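Local structure of PbSGBP-B lipoprotein (Prevotella bryantii B14, 6D2Y) at residues S106-K111 and S204-S209; S137-W142 and E148-G153; Y282-W287 and E291-H296; Y374-S379 and S384-G389; L428-G431 and K436-L439. The protein probably binds polysaccharide at the cell surface as a lipoprotein encoded in a polysaccharide utilization locus. All coordinates share one frame; numbering follows the deposited sequence.

Interaction 1. Residues S106-K111 and S204-S209; sequences SVVTDK and SDKYGS
A bidentate salt bridge between Asp110 and Lys206, with a valine against the lysine chain, joins two beta domains that lie next to each other along the chain. One side is the loop that leads into strand 111-116; the other is the turn between strands 200-205 and 208-215 of the IPT/TIG domain. Lys206 runs out from the turn almost fully extended and bends only at its last torsion, chi4 -96°, which swings NZ into the mouth of the carboxylate. There NZ lies 2.8 Å from Asp110 OD1 and equally far from Asp110 OD2, using the syn lone pair of each oxygen. This forked grip should limit rotation of the carboxylate, and the charge pairing would be expected to keep the lysine protonated. Val108 adds the apolar part: its CG2 comes to 3.9 Å from Lys206 CE, while CG1 lies 4.1 Å from Lys206 CD, so the valine leans on the outer half of the lysine chain. Tyr207 touches the same CG2 methyl with its hydroxyl, Val108 CG2 to Tyr207 OH being 4.2 Å; that hydroxyl is hydrogen-bonded to Tyr159. Behind the lysine, residues 205-208 form a type I turn. It is stiffened by an Asx turn in which Asp205 OD1 accepts from Tyr207 N at 3.1 Å, from above the carboxylate plane. Around the contact, Asp110 also packs on Gln127 of strand 121-129, Asn80 binds the backbone of Thr109 and Asp110, and Tyr207 rests on Ile130, in the connection between strands 121-129 and 134-138.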
# COMPACT_ATOMS: atom_id res chain seq x y z
N SER A 106 -17.00 -11.70 18.52
CA SER A 106 -15.98 -12.74 18.45
C SER A 106 -16.56 -14.07 17.97
O SER A 106 -15.91 -14.79 17.21
CB SER A 106 -15.30 -12.92 19.80
OG SER A 106 -14.40 -11.85 20.06
N VAL A 107 -17.76 -14.41 18.42
CA VAL A 107 -18.51 -15.56 17.92
C VAL A 107 -19.80 -15.03 17.30
O VAL A 107 -20.62 -14.40 17.99
CB VAL A 107 -18.78 -16.60 19.02
CG1 VAL A 107 -19.32 -15.93 20.27
CG2 VAL A 107 -19.75 -17.67 18.51
N VAL A 108 -19.95 -15.21 15.99
CA VAL A 108 -21.08 -14.66 15.25
C VAL A 108 -22.10 -15.76 15.02
O VAL A 108 -21.76 -16.86 14.55
CB VAL A 108 -20.61 -14.03 13.92
CG1 VAL A 108 -19.76 -15.00 13.11
CG2 VAL A 108 -21.80 -13.56 13.09
N THR A 109 -23.35 -15.48 15.36
CA THR A 109 -24.44 -16.42 15.13
C THR A 109 -25.56 -15.83 14.30
O THR A 109 -26.53 -16.54 14.01
CB THR A 109 -25.00 -16.94 16.47
OG1 THR A 109 -25.27 -15.84 17.34
CG2 THR A 109 -24.01 -17.88 17.13
N ASP A 110 -25.46 -14.56 13.91
CA ASP A 110 -26.49 -13.88 13.13
C ASP A 110 -27.85 -13.97 13.82
O ASP A 110 -28.87 -14.33 13.22
CB ASP A 110 -26.56 -14.42 11.70
CG ASP A 110 -25.37 -13.99 10.86
OD1 ASP A 110 -24.66 -13.04 11.25
OD2 ASP A 110 -25.15 -14.61 9.80
N LYS A 111 -27.85 -13.66 15.11
CA LYS A 111 -29.07 -13.63 15.91
C LYS A 111 -28.97 -12.50 16.92
O LYS A 111 -27.88 -12.18 17.41
CB LYS A 111 -29.32 -14.97 16.63
CG LYS A 111 -29.60 -16.13 15.68
CD LYS A 111 -29.66 -17.47 16.40
CE LYS A 111 -29.65 -18.62 15.41
NZ LYS A 111 -30.76 -18.51 14.42
N SER A 204 -11.22 -13.33 1.28
CA SER A 204 -12.65 -13.48 1.48
C SER A 204 -12.94 -13.99 2.88
O SER A 204 -12.20 -14.83 3.41
CB SER A 204 -13.26 -14.43 0.45
OG SER A 204 -12.66 -15.71 0.52
N ASP A 205 -14.01 -13.47 3.48
CA ASP A 205 -14.49 -13.97 4.76
C ASP A 205 -16.02 -13.88 4.75
O ASP A 205 -16.64 -13.78 3.69
CB ASP A 205 -13.83 -13.21 5.93
CG ASP A 205 -14.16 -11.73 5.93
OD1 ASP A 205 -14.94 -11.27 5.07
OD2 ASP A 205 -13.63 -11.01 6.81
N LYS A 206 -16.62 -13.90 5.94
CA LYS A 206 -18.08 -13.89 6.04
C LYS A 206 -18.68 -12.62 5.47
O LYS A 206 -19.81 -12.64 4.96
CB LYS A 206 -18.50 -14.06 7.50
CG LYS A 206 -19.97 -14.39 7.69
CD LYS A 206 -20.39 -14.28 9.15
CE LYS A 206 -21.85 -14.63 9.33
NZ LYS A 206 -22.70 -13.41 9.33
N TYR A 207 -17.96 -11.50 5.52
CA TYR A 207 -18.51 -10.20 5.21
C TYR A 207 -18.20 -9.71 3.80
O TYR A 207 -18.57 -8.59 3.45
CB TYR A 207 -18.03 -9.17 6.24
CG TYR A 207 -18.28 -9.62 7.67
CD1 TYR A 207 -19.58 -9.78 8.14
CD2 TYR A 207 -17.23 -9.90 8.53
CE1 TYR A 207 -19.83 -10.19 9.43
CE2 TYR A 207 -17.47 -10.31 9.84
CZ TYR A 207 -18.77 -10.46 10.28
OH TYR A 207 -19.02 -10.86 11.57
N GLY A 208 -17.53 -10.52 2.98
CA GLY A 208 -17.31 -10.15 1.60
C GLY A 208 -15.95 -10.51 1.03
O GLY A 208 -15.09 -11.03 1.73
N SER A 209 -15.76 -10.22 -0.26
CA SER A 209 -14.52 -10.47 -0.97
C SER A 209 -13.95 -9.16 -1.48
O SER A 209 -14.70 -8.29 -1.95
CB SER A 209 -14.73 -11.43 -2.15
OG SER A 209 -14.78 -12.78 -1.72

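Interaction 2. Residues S137-W142 and E148-G153; sequences SMSNEW and EVTITG
Met138 and Ile151 face each other as a non-hydrogen-bonded antiparallel pair, their side chains on the same face of the sheet, and Met138, a selenomethionine here, lays its CG 3.6 Å from Ile151 CG1. The same CG reaches Val149 CG1 at 3.9 Å, so this one carbon touches two branched residues of the partner strand. On the other face Ser137 and Thr152 make the hydrogen-bonded pair, with Ser137 OG alongside Thr152 CB. Where the first strand ends, Ser139 takes over: its OG, turned between its own N and carbonyl carbon (chi1 62°), accepts from Thr150 N at 3.1 Å in a nearly straight bond (172°). Its backbone N gives to Thr150 O at 2.8 Å. Side chain and main chain of one serine thus grip both polar backbone atoms of Thr150. One water donates to Thr150 O and a second to Glu148 O; their approaches to Thr152 OG1, which is bonded to Lys186, and to Ser139 OG are doubtfully short. Together the segments form the hairpin of strands 134-138 and 148-154, at one edge of an IPT/TIG sheet. Strand 186-190 flanks 148-154 on its far side, and Phe214 of strand 208-215 packs on Met138.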
# COMPACT_ATOMS: atom_id res chain seq x y z
N SER A 137 -1.16 -4.03 1.88
CA SER A 137 0.22 -4.34 1.52
C SER A 137 0.53 -5.80 1.76
O SER A 137 -0.10 -6.47 2.59
CB SER A 137 1.21 -3.47 2.31
OG SER A 137 1.06 -3.68 3.70
N MSE A 138 1.53 -6.30 1.03
CA MSE A 138 2.07 -7.63 1.25
C MSE A 138 3.53 -7.42 1.63
O MSE A 138 4.18 -6.52 1.09
CB MSE A 138 1.92 -8.50 0.00
CG MSE A 138 1.87 -9.98 0.28
SE MSE A 138 2.48 -11.07 -1.21
CE MSE A 138 0.82 -11.65 -1.95
N SER A 139 4.04 -8.23 2.56
CA SER A 139 5.39 -8.02 3.07
C SER A 139 6.42 -8.10 1.94
O SER A 139 7.27 -7.21 1.80
CB SER A 139 5.71 -9.04 4.16
OG SER A 139 5.68 -10.36 3.64
N ASN A 140 6.36 -9.16 1.14
CA ASN A 140 7.24 -9.31 -0.02
C ASN A 140 6.39 -9.92 -1.12
O ASN A 140 6.10 -11.12 -1.10
CB ASN A 140 8.44 -10.19 0.30
CG ASN A 140 9.36 -10.40 -0.89
OD1 ASN A 140 9.10 -9.91 -1.99
ND2 ASN A 140 10.44 -11.14 -0.68
N GLU A 141 5.99 -9.10 -2.09
CA GLU A 141 5.23 -9.62 -3.22
C GLU A 141 6.05 -10.61 -4.05
O GLU A 141 5.46 -11.34 -4.86
CB GLU A 141 4.75 -8.47 -4.09
CG GLU A 141 3.89 -7.49 -3.32
CD GLU A 141 3.42 -6.32 -4.16
OE1 GLU A 141 3.68 -6.32 -5.38
OE2 GLU A 141 2.80 -5.40 -3.59
N TRP A 142 7.38 -10.65 -3.87
CA TRP A 142 8.24 -11.60 -4.55
C TRP A 142 8.85 -12.62 -3.59
O TRP A 142 10.00 -13.04 -3.75
CB TRP A 142 9.33 -10.86 -5.33
CG TRP A 142 8.82 -10.26 -6.63
CD1 TRP A 142 7.78 -9.40 -6.79
CD2 TRP A 142 9.35 -10.50 -7.94
NE1 TRP A 142 7.62 -9.08 -8.11
CE2 TRP A 142 8.58 -9.74 -8.84
CE3 TRP A 142 10.40 -11.27 -8.44
CZ2 TRP A 142 8.82 -9.73 -10.21
CZ3 TRP A 142 10.64 -11.27 -9.79
CH2 TRP A 142 9.86 -10.50 -10.66
N GLU A 148 8.24 -16.57 5.22
CA GLU A 148 7.10 -16.09 5.99
C GLU A 148 6.57 -14.81 5.35
O GLU A 148 7.30 -13.83 5.20
CB GLU A 148 7.49 -15.84 7.44
CG GLU A 148 6.31 -15.65 8.37
CD GLU A 148 6.71 -15.07 9.72
OE1 GLU A 148 7.05 -13.87 9.76
OE2 GLU A 148 6.68 -15.81 10.72
N VAL A 149 5.29 -14.83 4.97
CA VAL A 149 4.65 -13.71 4.30
C VAL A 149 3.56 -13.16 5.20
O VAL A 149 2.81 -13.92 5.82
CB VAL A 149 4.07 -14.12 2.93
CG1 VAL A 149 3.60 -12.91 2.16
CG2 VAL A 149 5.10 -14.91 2.13
N THR A 150 3.47 -11.83 5.28
CA THR A 150 2.43 -11.15 6.03
C THR A 150 1.68 -10.20 5.11
O THR A 150 2.29 -9.46 4.35
CB THR A 150 3.01 -10.38 7.23
OG1 THR A 150 3.89 -9.36 6.75
CG2 THR A 150 3.77 -11.32 8.15
N ILE A 151 0.35 -10.24 5.19
CA ILE A 151 -0.52 -9.35 4.43
C ILE A 151 -1.17 -8.39 5.42
O ILE A 151 -1.85 -8.83 6.35
CB ILE A 151 -1.57 -10.12 3.62
CG1 ILE A 151 -0.96 -10.66 2.33
CG2 ILE A 151 -2.76 -9.23 3.29
CD1 ILE A 151 -1.79 -11.73 1.66
N THR A 152 -0.96 -7.10 5.22
CA THR A 152 -1.44 -6.07 6.13
C THR A 152 -2.70 -5.42 5.58
O THR A 152 -2.81 -5.17 4.37
CB THR A 152 -0.37 -5.01 6.38
OG1 THR A 152 0.88 -5.64 6.67
CG2 THR A 152 -0.77 -4.12 7.55
N GLY A 153 -3.65 -5.15 6.47
CA GLY A 153 -4.89 -4.50 6.08
C GLY A 153 -5.81 -4.25 7.26
O GLY A 153 -5.37 -3.73 8.29
O HOH W 1 2.08 -6.71 4.82
O HOH W 2 7.77 -11.76 3.27

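Interaction 3. Residues Y282-W287 and E291-H296; sequences YWAGNW and ETYASH
The His296 ring meets Gly285 O at its edge: ND1 donates to that oxygen at 2.9 Å, with the acceptor 17° out of the ring plane. Ser295 OG lies over one face of the imidazole, offset toward the rim, and the Asn286 side chain passes the ring at a slant, its amide plane turned 36° from the imidazole. The Tyr293 ring carries Glu291 CG on one face and has Gly285 N near its plane at an edge, while Ala284 CB touches its CE1 at 3.7 Å. Between these rings the backbone is clamped again, as Gly285 N donates to His296 O at 2.9 Å, in the carbonyl plane and almost straight. Glu291 folds back through a bend at chi2 (50°) and places OE2 3.1 Å from Asn286 N, which approaches from above the carboxylate plane. Glu291 OE1 uses its anti lone pair for Tyr293 N at 2.9 Å. Ser295 OG receives a weak bond from Asn286 ND2; its stronger partner is Glu235. Both segments belong to the loop after strand 279-282 in the xyloglucan-binding family region. With N-H and C=O of Gly285 each bonded to His296, and one carboxylate joining both limbs, the loop holds its shape through polar bonds within a largely buried setting.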
# COMPACT_ATOMS: atom_id res chain seq x y z
N TYR A 282 18.65 7.05 -14.27
CA TYR A 282 18.28 6.58 -15.60
C TYR A 282 17.73 7.76 -16.39
O TYR A 282 16.62 8.22 -16.13
CB TYR A 282 17.26 5.44 -15.55
CG TYR A 282 16.83 5.01 -16.94
CD1 TYR A 282 17.57 4.08 -17.65
CD2 TYR A 282 15.71 5.55 -17.55
CE1 TYR A 282 17.20 3.69 -18.93
CE2 TYR A 282 15.33 5.17 -18.82
CZ TYR A 282 16.08 4.24 -19.51
OH TYR A 282 15.71 3.85 -20.77
N TRP A 283 18.51 8.23 -17.35
CA TRP A 283 18.10 9.32 -18.23
C TRP A 283 17.81 8.75 -19.61
O TRP A 283 18.66 8.05 -20.18
CB TRP A 283 19.18 10.40 -18.29
CG TRP A 283 19.60 10.90 -16.93
CD1 TRP A 283 18.88 10.82 -15.77
CD2 TRP A 283 20.83 11.56 -16.59
NE1 TRP A 283 19.59 11.38 -14.73
CE2 TRP A 283 20.79 11.84 -15.21
CE3 TRP A 283 21.96 11.93 -17.33
CZ2 TRP A 283 21.84 12.48 -14.55
CZ3 TRP A 283 23.00 12.56 -16.67
CH2 TRP A 283 22.93 12.83 -15.30
N ALA A 284 16.62 9.03 -20.13
CA ALA A 284 16.24 8.52 -21.44
C ALA A 284 17.10 9.15 -22.53
O ALA A 284 17.49 10.32 -22.44
CB ALA A 284 14.76 8.81 -21.71
N GLY A 285 17.38 8.37 -23.56
CA GLY A 285 18.21 8.81 -24.67
C GLY A 285 19.60 8.21 -24.59
O GLY A 285 20.01 7.62 -23.59
N ASN A 286 20.33 8.36 -25.70
CA ASN A 286 21.70 7.86 -25.78
C ASN A 286 22.47 8.64 -26.84
O ASN A 286 22.99 8.09 -27.82
CB ASN A 286 21.70 6.35 -26.06
CG ASN A 286 23.05 5.71 -25.79
OD1 ASN A 286 23.85 6.21 -25.00
ND2 ASN A 286 23.31 4.58 -26.44
N TRP A 287 22.56 9.96 -26.66
CA TRP A 287 23.39 10.84 -27.48
C TRP A 287 23.00 10.80 -28.96
O TRP A 287 23.86 10.93 -29.84
CB TRP A 287 24.88 10.51 -27.32
CG TRP A 287 25.34 10.40 -25.90
CD1 TRP A 287 25.35 9.28 -25.13
CD2 TRP A 287 25.87 11.45 -25.09
NE1 TRP A 287 25.85 9.56 -23.88
CE2 TRP A 287 26.18 10.89 -23.83
CE3 TRP A 287 26.12 12.81 -25.30
CZ2 TRP A 287 26.72 11.65 -22.79
CZ3 TRP A 287 26.65 13.56 -24.27
CH2 TRP A 287 26.95 12.97 -23.03
N GLU A 291 17.03 12.71 -31.34
CA GLU A 291 16.91 11.66 -30.32
C GLU A 291 15.72 10.78 -30.66
O GLU A 291 14.57 11.17 -30.46
CB GLU A 291 16.77 12.28 -28.93
CG GLU A 291 16.72 11.26 -27.81
CD GLU A 291 17.85 10.24 -27.88
OE1 GLU A 291 17.62 9.14 -28.43
OE2 GLU A 291 18.96 10.55 -27.40
N THR A 292 16.00 9.59 -31.17
CA THR A 292 14.96 8.64 -31.55
C THR A 292 14.52 7.74 -30.41
O THR A 292 13.50 7.05 -30.54
CB THR A 292 15.44 7.77 -32.72
OG1 THR A 292 16.58 7.01 -32.30
CG2 THR A 292 15.83 8.64 -33.91
N TYR A 293 15.27 7.72 -29.30
CA TYR A 293 15.05 6.78 -28.20
C TYR A 293 15.11 5.34 -28.68
O TYR A 293 14.49 4.45 -28.09
CB TYR A 293 13.74 7.06 -27.47
CG TYR A 293 13.67 8.44 -26.86
CD1 TYR A 293 14.44 8.77 -25.75
CD2 TYR A 293 12.85 9.42 -27.40
CE1 TYR A 293 14.39 10.03 -25.20
CE2 TYR A 293 12.79 10.69 -26.85
CZ TYR A 293 13.56 10.99 -25.75
OH TYR A 293 13.50 12.25 -25.20
N ALA A 294 15.85 5.09 -29.77
CA ALA A 294 16.14 3.72 -30.18
C ALA A 294 16.99 3.00 -29.15
O ALA A 294 16.99 1.76 -29.10
CB ALA A 294 16.83 3.71 -31.54
N SER A 295 17.73 3.75 -28.33
CA SER A 295 18.45 3.22 -27.18
C SER A 295 18.08 4.04 -25.96
O SER A 295 18.00 5.27 -26.03
CB SER A 295 19.97 3.25 -27.41
OG SER A 295 20.66 2.63 -26.34
N HIS A 296 17.84 3.35 -24.84
CA HIS A 296 17.38 3.95 -23.59
C HIS A 296 16.04 4.65 -23.80
O HIS A 296 16.00 5.89 -23.86
CB HIS A 296 18.41 4.93 -23.03
CG HIS A 296 19.74 4.31 -22.75
ND1 HIS A 296 20.88 5.06 -22.53
CD2 HIS A 296 20.13 3.02 -22.66
CE1 HIS A 296 21.90 4.26 -22.32
NE2 HIS A 296 21.47 3.01 -22.39

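Interaction 4. Residues Y374-S379 and S384-G389; sequences YMPWYS and SLYDTG
Tyr386 sends its ring out with CG anti to the backbone N (chi1 176°), and chi2 of 88° turns the flat of that ring to Pro376. The proline sits in a type I beta turn, 375-378, within the long loop between strands 372-374 and 393-398 of the xyloglucan-binding family region. The result is a CH-pi contact: Pro376 CB lies 3.9 Å from the centroid of the Tyr386 ring, only 2° off the ring normal. Pro376 CG is pressed nearer the rim, 3.7 Å from Tyr386 CD2, and the two side chains run at about a right angle to each other. A second aromatic ring meets another part of the proline, Pro376 CD lying 3.4 Å above the centre of the Tyr374 ring, so the pyrrolidine touches both tyrosines. Next in the turn, Trp377 presents its CB to Tyr386 CB at 3.9 Å, while its indole leads away from the opposite segment. That indole has Met375 CB and Tyr378 CB against it and makes an edge-to-face contact with Trp325, which also pairs through its backbone with Tyr386. The turn is closed by its own backbone bond from Tyr378 N to Met375 O. The two limbs of the loop are tied by one hydrogen bond: Ser384 N donates to Trp377 O at 2.8 Å, nearly straight.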
# COMPACT_ATOMS: atom_id res chain seq x y z
N TYR A 374 11.12 9.27 0.52
CA TYR A 374 10.89 8.11 1.38
C TYR A 374 11.93 8.09 2.49
O TYR A 374 13.14 8.16 2.21
CB TYR A 374 10.94 6.82 0.56
CG TYR A 374 10.72 5.55 1.35
CD1 TYR A 374 9.58 5.36 2.11
CD2 TYR A 374 11.65 4.52 1.31
CE1 TYR A 374 9.38 4.19 2.83
CE2 TYR A 374 11.46 3.34 2.01
CZ TYR A 374 10.32 3.19 2.77
OH TYR A 374 10.14 2.02 3.47
N MSE A 375 11.48 7.99 3.73
CA MSE A 375 12.39 8.03 4.86
C MSE A 375 11.86 7.23 6.05
O MSE A 375 11.44 7.81 7.05
CB MSE A 375 12.64 9.48 5.32
CG MSE A 375 11.39 10.36 5.39
SE MSE A 375 11.72 12.26 5.14
CE MSE A 375 13.22 12.42 6.35
N PRO A 376 11.90 5.90 5.96
CA PRO A 376 11.41 5.08 7.08
C PRO A 376 12.29 5.17 8.32
O PRO A 376 11.86 4.73 9.39
CB PRO A 376 11.41 3.66 6.50
CG PRO A 376 12.47 3.69 5.46
CD PRO A 376 12.44 5.07 4.86
N TRP A 377 13.50 5.72 8.20
CA TRP A 377 14.35 5.92 9.37
C TRP A 377 13.88 7.07 10.25
O TRP A 377 14.39 7.22 11.36
CB TRP A 377 15.80 6.15 8.92
CG TRP A 377 15.97 7.23 7.89
CD1 TRP A 377 16.05 7.06 6.54
CD2 TRP A 377 16.10 8.63 8.13
NE1 TRP A 377 16.21 8.27 5.91
CE2 TRP A 377 16.25 9.26 6.87
CE3 TRP A 377 16.10 9.43 9.28
CZ2 TRP A 377 16.39 10.64 6.73
CZ3 TRP A 377 16.25 10.80 9.14
CH2 TRP A 377 16.39 11.39 7.88
N TYR A 378 12.93 7.87 9.78
CA TYR A 378 12.38 8.99 10.54
C TYR A 378 10.99 8.59 11.02
O TYR A 378 10.02 8.61 10.25
CB TYR A 378 12.33 10.26 9.69
CG TYR A 378 12.08 11.51 10.50
CD1 TYR A 378 10.96 12.30 10.26
CD2 TYR A 378 12.96 11.91 11.49
CE1 TYR A 378 10.72 13.44 10.99
CE2 TYR A 378 12.74 13.05 12.23
CZ TYR A 378 11.61 13.82 11.98
OH TYR A 378 11.39 14.96 12.71
N SER A 379 10.89 8.22 12.30
CA SER A 379 9.66 7.72 12.89
C SER A 379 9.35 8.56 14.12
O SER A 379 10.07 8.49 15.12
CB SER A 379 9.78 6.24 13.26
OG SER A 379 10.20 6.09 14.61
N SER A 384 16.26 7.01 13.50
CA SER A 384 16.91 5.79 13.97
C SER A 384 17.41 5.01 12.77
O SER A 384 16.96 5.21 11.64
CB SER A 384 15.94 4.93 14.80
OG SER A 384 14.81 4.55 14.03
N LEU A 385 18.36 4.11 13.02
CA LEU A 385 18.88 3.24 11.97
C LEU A 385 17.80 2.27 11.53
O LEU A 385 17.37 1.41 12.31
CB LEU A 385 20.12 2.49 12.46
CG LEU A 385 21.44 3.25 12.49
CD1 LEU A 385 22.55 2.40 13.08
CD2 LEU A 385 21.81 3.72 11.09
N TYR A 386 17.36 2.39 10.28
CA TYR A 386 16.36 1.49 9.72
C TYR A 386 17.04 0.49 8.80
O TYR A 386 17.77 0.87 7.88
CB TYR A 386 15.27 2.25 8.96
CG TYR A 386 14.27 1.34 8.28
CD1 TYR A 386 13.13 0.90 8.95
CD2 TYR A 386 14.45 0.92 6.97
CE1 TYR A 386 12.21 0.07 8.34
CE2 TYR A 386 13.53 0.09 6.35
CZ TYR A 386 12.41 -0.33 7.04
OH TYR A 386 11.50 -1.15 6.42
N ASP A 387 16.80 -0.79 9.06
CA ASP A 387 17.12 -1.88 8.14
C ASP A 387 15.88 -2.75 7.99
O ASP A 387 14.83 -2.47 8.59
CB ASP A 387 18.33 -2.69 8.64
CG ASP A 387 18.05 -3.42 9.95
OD1 ASP A 387 17.52 -4.55 9.90
OD2 ASP A 387 18.35 -2.85 11.02
N THR A 388 15.98 -3.80 7.18
CA THR A 388 14.88 -4.74 6.99
C THR A 388 15.27 -6.17 7.33
O THR A 388 14.70 -7.11 6.77
CB THR A 388 14.34 -4.67 5.56
OG1 THR A 388 15.10 -5.55 4.71
CG2 THR A 388 14.42 -3.24 5.01
N GLY A 389 16.24 -6.36 8.22
CA GLY A 389 16.59 -7.68 8.72
C GLY A 389 17.17 -8.64 7.70
O GLY A 389 17.08 -9.85 7.89

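Interaction 5. Residues L428-G431 and K436-L439; sequences LIKG and KSVL
Past the end of strand 423-428 the two limbs run without strand pairing, the nearest CA atoms, Lys430 to Leu439 and Gly431 to Ser437, both being 6.6 Å apart, so side chains bridge the gap. Ser437 makes the direct bond. Its OG, placed anti to its backbone N (chi1 -176°), donates to Gly431 O at 2.7 Å, nearly head-on to the carbonyl with a C=O...O angle of 161°. Lys430 passes alongside this hydroxyl, its chain bent at chi2 and chi4. Its CE lies 3.2 Å from Ser437 OG and just as far from Leu439 O, so the methylene has both oxygens close by on one side. The ammonium end forms a salt bridge with Asp441, just beyond the second limb, and NZ also comes within 3.2 Å of Leu439 O. Farther back, Lys430 CG meets Leu439 CB at 4.1 Å as the two side chains slide past each other in opposite directions, and Leu439 CD1 approaches Gly431 N at 4.2 Å. The contact closes the start of the loop that follows strand 423-428 and precedes strand 449-458. Nearby, Ile429 O accepts from Gln331 of strand 330-335, and Val438 is backbone-bonded to Asp407 of another loop.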
# COMPACT_ATOMS: atom_id res chain seq x y z
N LEU A 428 19.60 9.61 -2.40
CA LEU A 428 19.56 9.72 -0.94
C LEU A 428 20.23 11.03 -0.55
O LEU A 428 21.46 11.12 -0.51
CB LEU A 428 20.28 8.53 -0.31
CG LEU A 428 19.53 7.25 0.04
CD1 LEU A 428 18.62 6.80 -1.08
CD2 LEU A 428 20.55 6.17 0.36
N ILE A 429 19.43 12.04 -0.26
CA ILE A 429 19.98 13.37 0.02
C ILE A 429 18.93 14.18 0.76
O ILE A 429 17.73 14.07 0.50
CB ILE A 429 20.43 14.07 -1.28
CG1 ILE A 429 21.05 15.43 -0.98
CG2 ILE A 429 19.26 14.21 -2.25
CD1 ILE A 429 21.58 16.13 -2.20
N LYS A 430 19.40 14.99 1.71
CA LYS A 430 18.58 16.01 2.35
C LYS A 430 18.86 17.34 1.66
O LYS A 430 19.97 17.88 1.75
CB LYS A 430 18.88 16.10 3.85
CG LYS A 430 18.19 17.26 4.54
CD LYS A 430 19.02 17.79 5.70
CE LYS A 430 18.22 18.78 6.53
NZ LYS A 430 18.49 18.65 7.99
N GLY A 431 17.86 17.87 0.96
CA GLY A 431 18.03 19.12 0.26
C GLY A 431 17.80 20.33 1.14
O GLY A 431 17.12 20.27 2.17
N LYS A 436 17.93 26.92 3.91
CA LYS A 436 16.85 26.54 4.81
C LYS A 436 16.30 25.19 4.39
O LYS A 436 16.04 24.95 3.20
CB LYS A 436 15.73 27.60 4.80
CG LYS A 436 16.21 29.01 5.11
CD LYS A 436 15.04 29.95 5.37
CE LYS A 436 15.25 30.75 6.64
NZ LYS A 436 14.37 30.29 7.74
N SER A 437 16.12 24.29 5.36
CA SER A 437 15.64 22.95 5.08
C SER A 437 14.58 22.56 6.10
O SER A 437 14.69 22.91 7.28
CB SER A 437 16.79 21.93 5.10
OG SER A 437 16.32 20.64 4.75
N VAL A 438 13.57 21.84 5.63
CA VAL A 438 12.45 21.41 6.47
C VAL A 438 12.64 19.94 6.83
O VAL A 438 12.26 19.51 7.93
CB VAL A 438 11.11 21.67 5.76
CG1 VAL A 438 10.03 20.70 6.24
CG2 VAL A 438 10.67 23.11 5.99
N LEU A 439 13.23 19.18 5.92
CA LEU A 439 13.53 17.79 6.21
C LEU A 439 14.51 17.69 7.37
O LEU A 439 15.27 18.63 7.63
CB LEU A 439 14.10 17.09 4.97
CG LEU A 439 13.18 17.04 3.75
CD1 LEU A 439 13.97 17.29 2.47
CD2 LEU A 439 12.42 15.72 3.68

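The contacts are spread along an elongated chain. Interaction 1 joins the first domain to the IPT/TIG domain, and interaction 2 is nested in the chain between its two segments, with centres 24 Å apart. Interactions 3, 4 and 5 lie in the xyloglucan-binding family region. Of these, 4 and 5 touch directly, Met375 SE resting 3.8 Å from Leu439 CD2. The nearest atoms of interactions 3 and 5 are about 12 Å apart. Interactions 1 and 3 are farthest apart, 55 Å between centres. The magnesium ion, bound by Asp225, Asp227, Ser255, Asn257 and Asp452, is about 11 Å from the Asn140 side chain in interaction 2; the side chain of Tyr282 in interaction 3 is about 11 Å from that of Asp225.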